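Local coordinates for HET-C2 (Podospora anserina, PDB 3KV0), which probably carries glycolipids between membranes as a fungal member of the glycolipid transfer protein (GLTP) family, at residues 37-42 and 90-95; 47-52 and 113-118. All coordinates share one frame; numbering follows the deposited sequence.

Contact 1 of 2, residues 37-42 and 90-95; sequences ISTAEF and QDLVRN
The backbone amide of Ile37 gives its hydrogen to the side chain of Gln90, and this is the one hydrogen bond between the two segments. Ile37 N lies 2.9 Å from Gln90 OE1 in a nearly straight bond (172° at the hydrogen), in the carbonyl plane and on a lone pair. A bend at chi2 (93°) swings the carboxamide across to Ile37, and NE2 hands its own hydrogen to the carbonyl of Asn35, so both ends of the flat group are used and its rotation is fixed. Two residues on in each segment, the contact is apolar: Thr39 CG2 meets Leu92 CD1 at 3.9 Å, the two side chains crossing at about a right angle, while Thr39 OG1 bonds the carbonyl of Ser86. A leucine in place of Gln90 would probably leave the Ile37 amide and the Asn35 carbonyl without these partners.

Against this buried seam stands a partly exposed side of local pairs. There Ser38 OG donates to Glu41 OE1, and Arg94 NH1 forms a salt bridge with Asp91 OD1, meeting it from above the carboxylate plane, while Arg94 NE pairs with Glu206. The arrangement joins the end of strand 36-37 and the start of helix 39-57 to helix 89-96 within the all-helical GLTP fold.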
ATOM      1  N   ILE A  37       0.817  10.333 -11.147  1.00 34.60           N
ATOM      2  CA  ILE A  37       1.731   9.441 -10.435  1.00 33.69           C
ATOM      3  C   ILE A  37       2.388   8.489 -11.428  1.00 32.70           C
ATOM      4  O   ILE A  37       1.712   7.730 -12.124  1.00 33.63           O
ATOM      5  CB  ILE A  37       1.013   8.675  -9.286  1.00 33.63           C
ATOM      6  CG1 ILE A  37       0.668   9.665  -8.176  1.00 33.81           C
ATOM      7  CG2 ILE A  37       1.937   7.556  -8.723  1.00 33.01           C
ATOM      8  CD1 ILE A  37      -0.403   9.167  -7.214  1.00 37.76           C
ATOM      9  N   SER A  38       3.704   8.512 -11.464  1.00 32.93           N
ATOM     10  CA  SER A  38       4.441   7.734 -12.418  1.00 33.50           C
ATOM     11  C   SER A  38       4.249   6.247 -12.093  1.00 33.33           C
ATOM     12  O   SER A  38       4.471   5.839 -10.965  1.00 32.35           O
ATOM     13  CB  SER A  38       5.906   8.141 -12.366  1.00 34.65           C
ATOM     14  OG  SER A  38       6.576   7.654 -13.497  1.00 37.21           O
ATOM     15  N   THR A  39       3.842   5.482 -13.101  1.00 33.94           N
ATOM     16  CA  THR A  39       3.345   4.114 -12.952  1.00 34.04           C
ATOM     17  C   THR A  39       4.445   3.177 -12.493  1.00 33.75           C
ATOM     18  O   THR A  39       4.286   2.465 -11.499  1.00 32.83           O
ATOM     19  CB  THR A  39       2.759   3.616 -14.276  1.00 34.02           C
ATOM     20  OG1 THR A  39       1.659   4.451 -14.667  1.00 36.60           O
ATOM     21  CG2 THR A  39       2.325   2.139 -14.182  1.00 33.41           C
ATOM     22  N   ALA A  40       5.593   3.213 -13.175  1.00 33.01           N
ATOM     23  CA  ALA A  40       6.648   2.233 -12.908  1.00 31.72           C
ATOM     24  C   ALA A  40       7.200   2.313 -11.487  1.00 30.70           C
ATOM     25  O   ALA A  40       7.337   1.305 -10.792  1.00 29.29           O
ATOM     26  CB  ALA A  40       7.805   2.378 -13.959  1.00 33.26           C
ATOM     27  N   GLU A  41       7.512   3.521 -11.045  1.00 30.22           N
ATOM     28  CA  GLU A  41       8.051   3.740  -9.713  1.00 29.52           C
ATOM     29  C   GLU A  41       7.007   3.405  -8.623  1.00 28.13           C
ATOM     30  O   GLU A  41       7.338   2.872  -7.572  1.00 26.19           O
ATOM     31  CB  GLU A  41       8.474   5.204  -9.539  1.00 31.52           C
ATOM     32  CG  GLU A  41       9.711   5.609 -10.391  1.00 33.42           C
ATOM     33  CD  GLU A  41       9.365   6.160 -11.760  1.00 37.37           C
ATOM     34  OE1 GLU A  41       8.281   5.856 -12.345  1.00 35.94           O
ATOM     35  OE2 GLU A  41      10.216   6.937 -12.248  1.00 41.11           O
ATOM     36  N   PHE A  42       5.767   3.758  -8.890  1.00 27.47           N
ATOM     37  CA  PHE A  42       4.660   3.438  -7.974  1.00 27.10           C
ATOM     38  C   PHE A  42       4.508   1.926  -7.792  1.00 26.43           C
ATOM     39  O   PHE A  42       4.366   1.450  -6.670  1.00 25.13           O
ATOM     40  CB  PHE A  42       3.393   3.998  -8.547  1.00 27.08           C
ATOM     41  CG  PHE A  42       2.148   3.591  -7.800  1.00 26.18           C
ATOM     42  CD1 PHE A  42       1.810   4.204  -6.606  1.00 26.87           C
ATOM     43  CD2 PHE A  42       1.320   2.593  -8.301  1.00 26.23           C
ATOM     44  CE1 PHE A  42       0.624   3.818  -5.919  1.00 26.19           C
ATOM     45  CE2 PHE A  42       0.149   2.208  -7.619  1.00 28.53           C
ATOM     46  CZ  PHE A  42      -0.183   2.823  -6.437  1.00 25.22           C
ATOM     47  N   GLN A  90      -3.041   7.731 -13.490  1.00 38.81           N
ATOM     48  CA  GLN A  90      -4.267   8.386 -13.933  1.00 40.07           C
ATOM     49  C   GLN A  90      -4.538   8.195 -15.437  1.00 41.46           C
ATOM     50  O   GLN A  90      -5.656   7.853 -15.829  1.00 42.61           O
ATOM     51  CB  GLN A  90      -4.241   9.872 -13.562  1.00 40.40           C
ATOM     52  CG  GLN A  90      -4.307  10.127 -12.045  1.00 38.74           C
ATOM     53  CD  GLN A  90      -2.945  10.267 -11.391  1.00 36.27           C
ATOM     54  OE1 GLN A  90      -1.963   9.637 -11.806  1.00 36.43           O
ATOM     55  NE2 GLN A  90      -2.877  11.096 -10.385  1.00 32.66           N
ATOM     56  N   ASP A  91      -3.517   8.366 -16.273  1.00 42.83           N
ATOM     57  CA  ASP A  91      -3.682   8.075 -17.707  1.00 43.57           C
ATOM     58  C   ASP A  91      -3.891   6.602 -17.978  1.00 43.29           C
ATOM     59  O   ASP A  91      -4.708   6.232 -18.828  1.00 43.85           O
ATOM     60  CB  ASP A  91      -2.535   8.633 -18.550  1.00 44.09           C
ATOM     61  CG  ASP A  91      -2.642  10.150 -18.744  1.00 45.38           C
ATOM     62  OD1 ASP A  91      -3.765  10.693 -18.644  1.00 43.67           O
ATOM     63  OD2 ASP A  91      -1.590  10.807 -18.928  1.00 48.16           O
ATOM     64  N   LEU A  92      -3.195   5.759 -17.226  1.00 42.73           N
ATOM     65  CA  LEU A  92      -3.346   4.334 -17.372  1.00 41.86           C
ATOM     66  C   LEU A  92      -4.799   3.994 -17.215  1.00 41.28           C
ATOM     67  O   LEU A  92      -5.328   3.206 -17.988  1.00 41.55           O
ATOM     68  CB  LEU A  92      -2.489   3.583 -16.346  1.00 41.26           C
ATOM     69  CG  LEU A  92      -2.424   2.057 -16.446  1.00 40.55           C
ATOM     70  CD1 LEU A  92      -1.253   1.520 -15.668  1.00 39.05           C
ATOM     71  CD2 LEU A  92      -3.705   1.361 -15.969  1.00 36.43           C
ATOM     72  N   VAL A  93      -5.450   4.594 -16.219  1.00 41.12           N
ATOM     73  CA  VAL A  93      -6.838   4.292 -15.954  1.00 41.69           C
ATOM     74  C   VAL A  93      -7.752   4.864 -17.068  1.00 43.15           C
ATOM     75  O   VAL A  93      -8.616   4.167 -17.592  1.00 43.38           O
ATOM     76  CB  VAL A  93      -7.250   4.767 -14.536  1.00 41.12           C
ATOM     77  CG1 VAL A  93      -8.739   4.700 -14.357  1.00 40.02           C
ATOM     78  CG2 VAL A  93      -6.529   3.855 -13.453  1.00 39.61           C
ATOM     79  N   ARG A  94      -7.534   6.115 -17.428  1.00 45.08           N
ATOM     80  CA  ARG A  94      -8.358   6.778 -18.472  1.00 46.58           C
ATOM     81  C   ARG A  94      -8.409   5.971 -19.762  1.00 47.55           C
ATOM     82  O   ARG A  94      -9.489   5.751 -20.326  1.00 49.20           O
ATOM     83  CB  ARG A  94      -7.826   8.183 -18.749  1.00 46.07           C
ATOM     84  CG  ARG A  94      -8.146   9.166 -17.659  1.00 46.10           C
ATOM     85  CD  ARG A  94      -7.432  10.481 -17.880  1.00 46.28           C
ATOM     86  NE  ARG A  94      -7.505  11.340 -16.687  1.00 47.68           N
ATOM     87  CZ  ARG A  94      -6.459  11.801 -15.998  1.00 47.40           C
ATOM     88  NH1 ARG A  94      -5.219  11.552 -16.381  1.00 48.70           N
ATOM     89  NH2 ARG A  94      -6.656  12.582 -14.943  1.00 48.46           N
ATOM     90  N   ASN A  95      -7.244   5.489 -20.179  1.00 48.51           N
ATOM     91  CA  ASN A  95      -7.060   4.783 -21.438  1.00 49.32           C
ATOM     92  C   ASN A  95      -7.443   3.311 -21.380  1.00 49.87           C
ATOM     93  O   ASN A  95      -7.785   2.730 -22.398  1.00 49.85           O
ATOM     94  CB  ASN A  95      -5.605   4.949 -21.918  1.00 49.51           C
ATOM     95  CG  ASN A  95      -5.228   6.426 -22.163  1.00 51.41           C
ATOM     96  OD1 ASN A  95      -6.101   7.243 -22.503  1.00 55.64           O
ATOM     97  ND2 ASN A  95      -3.934   6.773 -21.982  1.00 48.71           N
TER

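Contact 2 of 2, residues 47-52 and 113-118; sequences ESLTTM and RGLEFT
Leu49, pointing from helix 39-57 toward helix 103-122, is met there by two side chains three residues apart, Leu115 and Thr118, and illustrates how one branched residue can join two helices without a hydrogen bond between the two segments. Along residues 113-118, Arg113 turns from the interface and makes a cation-pi contact with Trp110. The carbonyl of Gly114 accepts two bonds from Thr118. Leu115 follows. Its first bond does not aim straight at the other helix, but the side chain (chi1 -66°) brings one methyl back across, and CD2 rests 3.8 Å from Leu49 CD2, the two side chains lying at an oblique angle.

Glu116 and Phe117 face other parts of the protein: OE2 of Glu116 bonds the dimethylated lysine at position 199, and the carbonyl of Phe117 is bonded by Ser139. Thr118 then completes the contact. With chi1 at -53° its CG2 lies anti to the backbone N and reaches Leu49 tip to tip, 4.1 Å from Leu49 CD1 and equally far from Leu49 CD2. The same torsion sets the hydroxyl back over the preceding turn, where Thr118 OG1 donates to Gly114 O at 3.0 Å. That oxygen also receives the hydrogen of Thr118 N, and the two donors approach from opposite faces of its plane. The threonine thus satisfies its polar branch within its own helix and presents a methyl to the buried interface.

Leu49 also touches Tyr187 and Leu191, so helix 181-191 joins the same cluster. This meeting of three helices around leucine side chains, a threonine methyl and a tyrosine lies about 3 Å, centre to centre, from the middle of the chain and belongs to the buried interior of this GLTP-fold protein, consistent with its all-helical architecture.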
ATOM      1  N   GLU A  47       5.338  -2.964  -4.437  1.00 25.36           N
ATOM      2  CA  GLU A  47       6.019  -4.256  -4.278  1.00 26.88           C
ATOM      3  C   GLU A  47       7.034  -4.222  -3.132  1.00 26.76           C
ATOM      4  O   GLU A  47       7.084  -5.148  -2.313  1.00 26.46           O
ATOM      5  CB  GLU A  47       6.697  -4.633  -5.625  1.00 28.61           C
ATOM      6  CG  GLU A  47       7.275  -6.030  -5.709  1.00 34.75           C
ATOM      7  CD  GLU A  47       6.572  -6.905  -6.767  1.00 42.15           C
ATOM      8  OE1 GLU A  47       5.726  -6.373  -7.541  1.00 45.73           O
ATOM      9  OE2 GLU A  47       6.879  -8.126  -6.848  1.00 48.50           O
ATOM     10  N   SER A  48       7.800  -3.134  -2.993  1.00 26.59           N
ATOM     11  CA  SER A  48       8.770  -3.051  -1.881  1.00 27.42           C
ATOM     12  C   SER A  48       8.041  -3.035  -0.530  1.00 26.87           C
ATOM     13  O   SER A  48       8.513  -3.601   0.470  1.00 26.73           O
ATOM     14  CB  SER A  48       9.667  -1.802  -1.991  1.00 27.81           C
ATOM     15  OG  SER A  48      10.533  -1.885  -3.131  1.00 30.07           O
ATOM     16  N   LEU A  49       6.904  -2.358  -0.493  1.00 26.33           N
ATOM     17  CA  LEU A  49       6.158  -2.254   0.745  1.00 25.90           C
ATOM     18  C   LEU A  49       5.701  -3.640   1.203  1.00 26.44           C
ATOM     19  O   LEU A  49       5.661  -3.912   2.413  1.00 27.04           O
ATOM     20  CB  LEU A  49       4.959  -1.310   0.601  1.00 25.13           C
ATOM     21  CG  LEU A  49       4.031  -1.206   1.831  1.00 27.17           C
ATOM     22  CD1 LEU A  49       4.852  -1.087   3.112  1.00 31.30           C
ATOM     23  CD2 LEU A  49       3.064  -0.042   1.780  1.00 30.05           C
ATOM     24  N   THR A  50       5.354  -4.511   0.255  1.00 26.51           N
ATOM     25  CA  THR A  50       4.942  -5.885   0.633  1.00 27.78           C
ATOM     26  C   THR A  50       6.017  -6.659   1.410  1.00 30.04           C
ATOM     27  O   THR A  50       5.672  -7.591   2.132  1.00 31.19           O
ATOM     28  CB  THR A  50       4.413  -6.747  -0.577  1.00 26.91           C
ATOM     29  OG1 THR A  50       5.501  -7.154  -1.427  1.00 27.47           O
ATOM     30  CG2 THR A  50       3.434  -5.983  -1.364  1.00 24.05           C
ATOM     31  N   THR A  51       7.283  -6.266   1.316  1.00 31.99           N
ATOM     32  CA  THR A  51       8.340  -6.955   2.073  1.00 33.86           C
ATOM     33  C   THR A  51       8.206  -6.673   3.559  1.00 34.34           C
ATOM     34  O   THR A  51       8.717  -7.418   4.392  1.00 34.20           O
ATOM     35  CB  THR A  51       9.774  -6.618   1.554  1.00 34.67           C
ATOM     36  OG1 THR A  51      10.059  -5.211   1.684  1.00 36.21           O
ATOM     37  CG2 THR A  51       9.909  -7.041   0.074  1.00 35.76           C
ATOM     38  N   MET A  52       7.468  -5.626   3.906  1.00 34.53           N
ATOM     39  CA  MET A  52       7.234  -5.308   5.299  1.00 36.02           C
ATOM     40  C   MET A  52       6.286  -6.353   5.923  1.00 35.69           C
ATOM     41  O   MET A  52       6.344  -6.626   7.114  1.00 35.91           O
ATOM     42  CB  MET A  52       6.694  -3.879   5.411  1.00 36.80           C
ATOM     43  CG  MET A  52       6.121  -3.529   6.734  1.00 41.53           C
ATOM     44  SD  MET A  52       7.458  -2.923   7.687  1.00 51.81           S
ATOM     45  CE  MET A  52       7.719  -1.331   6.877  1.00 40.31           C
ATOM     46  N   ARG A 113      -6.717   0.629  -1.436  1.00 22.06           N
ATOM     47  CA  ARG A 113      -7.257   0.238  -0.133  1.00 22.21           C
ATOM     48  C   ARG A 113      -6.236  -0.504   0.746  1.00 21.19           C
ATOM     49  O   ARG A 113      -6.163  -0.278   1.935  1.00 20.93           O
ATOM     50  CB  ARG A 113      -8.495  -0.643  -0.335  1.00 21.73           C
ATOM     51  CG  ARG A 113      -9.718   0.164  -0.825  1.00 25.30           C
ATOM     52  CD  ARG A 113     -10.860  -0.773  -1.184  1.00 27.71           C
ATOM     53  NE  ARG A 113     -12.014  -0.043  -1.681  1.00 26.94           N
ATOM     54  CZ  ARG A 113     -13.008  -0.592  -2.372  1.00 27.84           C
ATOM     55  NH1 ARG A 113     -13.007  -1.891  -2.670  1.00 30.36           N
ATOM     56  NH2 ARG A 113     -14.010   0.175  -2.768  1.00 30.77           N
ATOM     57  N   GLY A 114      -5.446  -1.400   0.149  1.00 20.76           N
ATOM     58  CA  GLY A 114      -4.426  -2.135   0.866  1.00 19.74           C
ATOM     59  C   GLY A 114      -3.281  -1.242   1.344  1.00 19.43           C
ATOM     60  O   GLY A 114      -2.794  -1.365   2.438  1.00 20.08           O
ATOM     61  N   LEU A 115      -2.852  -0.338   0.494  1.00 19.68           N
ATOM     62  CA  LEU A 115      -1.859   0.671   0.866  1.00 19.59           C
ATOM     63  C   LEU A 115      -2.357   1.550   2.021  1.00 19.06           C
ATOM     64  O   LEU A 115      -1.629   1.827   2.935  1.00 19.35           O
ATOM     65  CB  LEU A 115      -1.480   1.541  -0.340  1.00 18.91           C
ATOM     66  CG  LEU A 115      -0.737   0.863  -1.483  1.00 20.79           C
ATOM     67  CD1 LEU A 115      -0.580   1.827  -2.649  1.00 21.18           C
ATOM     68  CD2 LEU A 115       0.601   0.312  -1.031  1.00 21.11           C
ATOM     69  N   GLU A 116      -3.595   1.980   1.975  1.00 20.71           N
ATOM     70  CA  GLU A 116      -4.169   2.785   3.040  1.00 20.10           C
ATOM     71  C   GLU A 116      -4.317   2.013   4.342  1.00 20.09           C
ATOM     72  O   GLU A 116      -4.028   2.537   5.411  1.00 19.97           O
ATOM     73  CB  GLU A 116      -5.563   3.349   2.627  1.00 21.08           C
ATOM     74  CG  GLU A 116      -6.068   4.395   3.644  1.00 22.76           C
ATOM     75  CD  GLU A 116      -7.414   5.036   3.255  1.00 25.74           C
ATOM     76  OE1 GLU A 116      -8.139   4.447   2.464  1.00 27.52           O
ATOM     77  OE2 GLU A 116      -7.733   6.126   3.775  1.00 29.69           O
ATOM     78  N   PHE A 117      -4.776   0.775   4.274  1.00 20.15           N
ATOM     79  CA  PHE A 117      -4.758  -0.113   5.431  1.00 19.99           C
ATOM     80  C   PHE A 117      -3.371  -0.178   6.090  1.00 20.48           C
ATOM     81  O   PHE A 117      -3.223  -0.007   7.288  1.00 19.47           O
ATOM     82  CB  PHE A 117      -5.209  -1.498   4.932  1.00 20.12           C
ATOM     83  CG  PHE A 117      -4.921  -2.623   5.851  1.00 20.94           C
ATOM     84  CD1 PHE A 117      -5.447  -2.653   7.132  1.00 21.34           C
ATOM     85  CD2 PHE A 117      -4.179  -3.734   5.416  1.00 23.88           C
ATOM     86  CE1 PHE A 117      -5.173  -3.697   7.966  1.00 23.65           C
ATOM     87  CE2 PHE A 117      -3.930  -4.768   6.265  1.00 26.96           C
ATOM     88  CZ  PHE A 117      -4.442  -4.776   7.513  1.00 23.64           C
ATOM     89  N   THR A 118      -2.331  -0.431   5.293  1.00 19.90           N
ATOM     90  CA  THR A 118      -0.983  -0.491   5.829  1.00 20.15           C
ATOM     91  C   THR A 118      -0.525   0.842   6.388  1.00 20.56           C
ATOM     92  O   THR A 118       0.071   0.904   7.451  1.00 20.66           O
ATOM     93  CB  THR A 118      -0.010  -0.947   4.746  1.00 19.70           C
ATOM     94  OG1 THR A 118      -0.505  -2.165   4.180  1.00 20.97           O
ATOM     95  CG2 THR A 118       1.370  -1.173   5.313  1.00 22.04           C
TER

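In the fold
From the N terminus the chain enters helix 39-57 through strand 36-37, and both contacts use helix 39-57. Contact 1 closes a loop of 47 intervening residues, which includes helix 67-72, by bringing helix 89-96 back to the start of helix 39-57. Contact 2 closes one of 60 residues, returning helix 103-122 to the middle of that helix. The segments alternate along the chain, so the loops cross rather than nest. The centres lie about 18 Å apart, yet the contacts touch: Phe42 CZ packs 3.9 Å from Leu115 CD1. Helix 39-57 is therefore held by two successive helices; contact 1 lies about 15 Å from the centre of the chain and contact 2 about 3 Å, measured centre to centre, though both are buried.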